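PDB 5EFZ: ethyl acetate hydrolase from Pseudomonas veronii, which hydrolyses ethyl acetate to ethanol and acetate, an esterase step in the degradation of short-chain methyl ketones such as 2-butanone. Local coordinates for residues 31-43 against 113-126. Sequence-based numbering, arbitrary orientation.
Sequences GPLPLEEGRCMPE and SLAGPGFANVRIGD. With EDO (1,2-ethanediol), chain L.
Leu35 forms the apolar centre: its CD1 presses on Ala120 CB at 3.5 Å, closer than two methyl groups normally pack, while CD2 lies against the Asp126 carboxylate carbon. Leu114 CD1 abuts Pro42 CD at 3.9 Å; its CD2 sits over one face of the Arg39 guanidinium, 3.5 Å above the plane. At the guanidinium edge, Arg39 NH1 reaches Gly118 O at 2.6 Å, nearly along the C=O axis, and Arg39 NH2 meets Ser113 O from above the carbonyl plane. Farther along, Asp126 OD1 takes Glu36 N on its syn lone pair (2.8 Å), and OD2 accepts N-cap Arg123 N (2.8 Å, 171°). Arg123, extended from CG to NE, grips Glu37 OE2 side-on through NE (2.8 Å) and NH2 (3.0 Å), both above the carboxylate plane. A methionine in place of Arg123 would probably leave Glu37 OE2 without its charged mate and its carboxylate freer to turn. Glu36 has its own salt bridge, to Arg280. Asp126, at N3, thus forms one half of a capping box, not the complete motif, and helix 124-139 docks on a beta hairpin (Leu33 N to Met41 O, Met41 N to Leu33 O; type I turn Leu35 to Gly38) of the alpha/beta-hydrolase fold.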
loop_
_atom_site.group_PDB
_atom_site.type_symbol
_atom_site.label_atom_id
_atom_site.label_comp_id
_atom_site.label_asym_id
_atom_site.label_seq_id
_atom_site.Cartn_x
_atom_site.Cartn_y
_atom_site.Cartn_z
ATOM N N GLY A 31 18.211 -0.837 -35.560
ATOM C CA GLY A 31 17.427 -1.175 -36.744
ATOM C C GLY A 31 15.984 -1.455 -36.388
ATOM O O GLY A 31 15.530 -1.113 -35.288
ATOM N N PRO A 32 15.227 -2.057 -37.319
ATOM C CA PRO A 32 13.793 -2.290 -37.073
ATOM C C PRO A 32 13.544 -3.248 -35.914
ATOM O O PRO A 32 14.311 -4.196 -35.714
ATOM C CB PRO A 32 13.298 -2.876 -38.398
ATOM C CG PRO A 32 14.538 -3.389 -39.075
ATOM C CD PRO A 32 15.639 -2.483 -38.667
ATOM N N LEU A 33 12.498 -2.987 -35.131
ATOM C CA LEU A 33 12.154 -3.885 -34.030
ATOM C C LEU A 33 10.694 -4.280 -34.156
ATOM O O LEU A 33 9.814 -3.466 -33.879
ATOM C CB LEU A 33 12.417 -3.219 -32.671
ATOM C CG LEU A 33 12.130 -4.066 -31.430
ATOM C CD1 LEU A 33 13.031 -5.299 -31.439
ATOM C CD2 LEU A 33 12.350 -3.272 -30.136
ATOM N N PRO A 34 10.426 -5.514 -34.616
ATOM C CA PRO A 34 9.041 -5.987 -34.612
ATOM C C PRO A 34 8.622 -6.278 -33.176
ATOM O O PRO A 34 9.290 -7.041 -32.481
ATOM C CB PRO A 34 9.087 -7.251 -35.489
ATOM C CG PRO A 34 10.492 -7.716 -35.381
ATOM C CD PRO A 34 11.359 -6.510 -35.167
ATOM N N LEU A 35 7.561 -5.632 -32.714
ATOM C CA LEU A 35 7.187 -5.730 -31.314
ATOM C C LEU A 35 6.269 -6.895 -31.099
ATOM O O LEU A 35 5.540 -7.268 -32.007
ATOM C CB LEU A 35 6.518 -4.452 -30.850
ATOM C CG LEU A 35 7.403 -3.226 -30.875
ATOM C CD1 LEU A 35 6.559 -1.993 -30.581
ATOM C CD2 LEU A 35 8.555 -3.360 -29.850
ATOM N N GLU A 36 6.313 -7.484 -29.903
ATOM C CA GLU A 36 5.472 -8.637 -29.603
ATOM C C GLU A 36 3.989 -8.340 -29.866
ATOM O O GLU A 36 3.286 -9.165 -30.457
ATOM C CB GLU A 36 5.663 -9.100 -28.150
ATOM C CG GLU A 36 4.890 -10.388 -27.827
ATOM C CD GLU A 36 5.257 -10.999 -26.476
ATOM O OE1 GLU A 36 6.295 -10.612 -25.915
ATOM O OE2 GLU A 36 4.497 -11.852 -25.970
ATOM N N GLU A 37 3.527 -7.157 -29.461
ATOM C CA GLU A 37 2.113 -6.792 -29.623
ATOM C C GLU A 37 1.684 -6.608 -31.077
ATOM O O GLU A 37 0.490 -6.458 -31.362
ATOM C CB GLU A 37 1.787 -5.494 -28.861
ATOM C CG GLU A 37 1.588 -5.688 -27.375
ATOM C CD GLU A 37 0.469 -6.674 -27.055
ATOM O OE1 GLU A 37 -0.713 -6.294 -27.179
ATOM O OE2 GLU A 37 0.775 -7.832 -26.694
ATOM N N GLY A 38 2.633 -6.572 -32.000
ATOM C CA GLY A 38 2.259 -6.570 -33.401
ATOM C C GLY A 38 2.707 -5.411 -34.263
ATOM O O GLY A 38 2.759 -5.526 -35.481
ATOM N N ARG A 39 3.022 -4.284 -33.652
ATOM C CA ARG A 39 3.531 -3.159 -34.425
ATOM C C ARG A 39 5.039 -3.276 -34.662
ATOM O O ARG A 39 5.748 -3.927 -33.895
ATOM C CB ARG A 39 3.191 -1.849 -33.707
ATOM C CG ARG A 39 1.678 -1.612 -33.646
ATOM C CD ARG A 39 1.311 -0.333 -32.912
ATOM N NE ARG A 39 1.633 0.856 -33.690
ATOM C CZ ARG A 39 1.589 2.086 -33.198
ATOM N NH1 ARG A 39 1.247 2.278 -31.932
ATOM N NH2 ARG A 39 1.891 3.115 -33.968
ATOM N N CYS A 40 5.520 -2.664 -35.736
ATOM C CA CYS A 40 6.950 -2.626 -35.998
ATOM C C CYS A 40 7.502 -1.229 -35.721
ATOM O O CYS A 40 6.966 -0.252 -36.237
ATOM C CB CYS A 40 7.242 -3.026 -37.460
ATOM S SG CYS A 40 9.017 -3.447 -37.794
ATOM N N MET A 41 8.561 -1.121 -34.922
ATOM C CA MET A 41 9.311 0.135 -34.851
ATOM C C MET A 41 10.298 0.171 -36.023
ATOM O O MET A 41 11.157 -0.697 -36.122
ATOM C CB MET A 41 10.063 0.264 -33.533
ATOM C CG MET A 41 9.217 -0.015 -32.306
ATOM S SD MET A 41 10.253 0.188 -30.827
ATOM C CE MET A 41 10.736 1.901 -30.970
ATOM N N PRO A 42 10.172 1.161 -36.917
ATOM C CA PRO A 42 11.073 1.228 -38.076
ATOM C C PRO A 42 12.545 1.390 -37.679
ATOM O O PRO A 42 13.423 0.898 -38.380
ATOM C CB PRO A 42 10.599 2.472 -38.824
ATOM C CG PRO A 42 9.217 2.720 -38.329
ATOM C CD PRO A 42 9.186 2.250 -36.919
ATOM N N GLU A 43 12.809 2.113 -36.597
ATOM C CA GLU A 43 14.167 2.189 -36.069
ATOM C C GLU A 43 14.093 2.296 -34.561
ATOM O O GLU A 43 13.399 3.145 -34.009
ATOM C CB GLU A 43 14.955 3.364 -36.653
ATOM C CG GLU A 43 14.338 4.730 -36.411
ATOM C CD GLU A 43 15.363 5.853 -36.442
ATOM O OE1 GLU A 43 16.532 5.586 -36.805
ATOM O OE2 GLU A 43 15.001 7.002 -36.095
ATOM N N SER A 113 3.897 7.483 -36.857
ATOM C CA SER A 113 2.661 7.057 -36.214
ATOM C C SER A 113 2.905 6.668 -34.746
ATOM O O SER A 113 1.967 6.351 -34.015
ATOM C CB SER A 113 2.035 5.899 -36.993
ATOM O OG SER A 113 2.871 4.755 -36.977
ATOM N N LEU A 114 4.164 6.723 -34.317
ATOM C CA LEU A 114 4.547 6.326 -32.961
ATOM C C LEU A 114 4.652 7.516 -32.004
ATOM O O LEU A 114 5.002 7.357 -30.836
ATOM C CB LEU A 114 5.883 5.559 -32.994
ATOM C CG LEU A 114 5.838 4.136 -33.544
ATOM C CD1 LEU A 114 7.245 3.596 -33.844
ATOM C CD2 LEU A 114 5.131 3.216 -32.557
ATOM N N ALA A 115 4.312 8.713 -32.469
ATOM C CA ALA A 115 4.494 9.904 -31.643
ATOM C C ALA A 115 3.478 9.999 -30.497
ATOM O O ALA A 115 2.282 9.746 -30.700
ATOM C CB ALA A 115 4.407 11.173 -32.546
ATOM N N GLY A 116 3.950 10.359 -29.300
ATOM C CA GLY A 116 3.057 10.703 -28.196
ATOM C C GLY A 116 2.097 9.565 -27.873
ATOM O O GLY A 116 2.550 8.428 -27.641
ATOM N N PRO A 117 0.773 9.845 -27.892
ATOM C CA PRO A 117 -0.272 8.852 -27.599
ATOM C C PRO A 117 -0.216 7.696 -28.583
ATOM O O PRO A 117 -0.746 6.626 -28.293
ATOM C CB PRO A 117 -1.594 9.632 -27.805
ATOM C CG PRO A 117 -1.227 11.042 -27.839
ATOM C CD PRO A 117 0.191 11.146 -28.286
ATOM N N GLY A 118 0.387 7.920 -29.748
ATOM C CA GLY A 118 0.514 6.862 -30.746
ATOM C C GLY A 118 1.561 5.785 -30.443
ATOM O O GLY A 118 1.610 4.771 -31.146
ATOM N N PHE A 119 2.395 5.993 -29.423
ATOM C CA PHE A 119 3.507 5.055 -29.160
ATOM C C PHE A 119 2.981 3.656 -28.862
ATOM O O PHE A 119 1.915 3.491 -28.265
ATOM C CB PHE A 119 4.390 5.528 -28.005
ATOM C CG PHE A 119 5.788 4.906 -28.016
ATOM C CD1 PHE A 119 6.700 5.248 -29.017
ATOM C CD2 PHE A 119 6.167 3.977 -27.041
ATOM C CE1 PHE A 119 7.997 4.693 -29.062
ATOM C CE2 PHE A 119 7.484 3.411 -27.051
ATOM C CZ PHE A 119 8.393 3.766 -28.070
ATOM N N ALA A 120 3.712 2.650 -29.313
ATOM C CA ALA A 120 3.228 1.270 -29.248
ATOM C C ALA A 120 3.278 0.704 -27.833
ATOM O O ALA A 120 3.982 1.220 -26.967
ATOM C CB ALA A 120 4.051 0.372 -30.194
ATOM N N ASN A 121 2.507 -0.357 -27.602
ATOM C CA ASN A 121 2.593 -1.086 -26.348
ATOM C C ASN A 121 3.841 -1.956 -26.406
ATOM O O ASN A 121 3.927 -2.842 -27.243
ATOM C CB ASN A 121 1.331 -1.925 -26.129
ATOM C CG ASN A 121 0.127 -1.070 -25.817
ATOM O OD1 ASN A 121 0.250 -0.021 -25.183
ATOM N ND2 ASN A 121 -1.039 -1.512 -26.251
ATOM N N VAL A 122 4.815 -1.660 -25.544
ATOM C CA VAL A 122 6.081 -2.378 -25.533
ATOM C C VAL A 122 6.119 -3.345 -24.335
ATOM O O VAL A 122 5.681 -3.001 -23.227
ATOM C CB VAL A 122 7.257 -1.395 -25.467
ATOM C CG1 VAL A 122 8.601 -2.129 -25.454
ATOM C CG2 VAL A 122 7.198 -0.424 -26.661
ATOM N N ARG A 123 6.607 -4.557 -24.569
ATOM C CA ARG A 123 6.694 -5.563 -23.518
ATOM C C ARG A 123 8.147 -5.750 -23.049
ATOM O O ARG A 123 9.098 -5.385 -23.763
ATOM C CB ARG A 123 6.124 -6.922 -24.001
ATOM C CG ARG A 123 4.581 -6.958 -24.158
ATOM C CD ARG A 123 4.113 -8.350 -24.635
ATOM N NE ARG A 123 2.641 -8.422 -24.702
ATOM C CZ ARG A 123 1.844 -8.753 -23.684
ATOM N NH1 ARG A 123 2.346 -9.044 -22.493
ATOM N NH2 ARG A 123 0.525 -8.794 -23.870
ATOM N N ILE A 124 8.299 -6.328 -21.858
ATOM C CA ILE A 124 9.627 -6.674 -21.333
ATOM C C ILE A 124 10.418 -7.470 -22.377
ATOM O O ILE A 124 11.614 -7.214 -22.591
ATOM C CB ILE A 124 9.511 -7.486 -20.037
ATOM C CG1 ILE A 124 8.887 -6.632 -18.909
ATOM C CG2 ILE A 124 10.887 -8.045 -19.609
ATOM C CD1 ILE A 124 9.769 -5.493 -18.397
ATOM N N GLY A 125 9.750 -8.405 -23.056
ATOM C CA GLY A 125 10.435 -9.212 -24.063
ATOM C C GLY A 125 10.989 -8.391 -25.228
ATOM O O GLY A 125 12.009 -8.762 -25.839
ATOM N N ASP A 126 10.325 -7.279 -25.564
ATOM C CA ASP A 126 10.837 -6.409 -26.624
ATOM C C ASP A 126 12.152 -5.756 -26.196
ATOM O O ASP A 126 13.080 -5.708 -26.979
ATOM C CB ASP A 126 9.796 -5.330 -26.999
ATOM C CG ASP A 126 8.492 -5.931 -27.533
ATOM O OD1 ASP A 126 8.554 -6.854 -28.384
ATOM O OD2 ASP A 126 7.394 -5.473 -27.107
HETATM C C1 EDO L . 2.129 6.413 -24.950
HETATM O O1 EDO L . 1.915 5.812 -23.646
HETATM C C2 EDO L . 1.383 5.725 -26.107
HETATM O O2 EDO L . 0.932 4.377 -25.864
HETATM O O HOH W 1 4.890 -5.360 -27.731
HETATM O O HOH W 2 -1.372 -3.759 -28.100
HETATM O O HOH W 3 3.003 -3.093 -30.515
#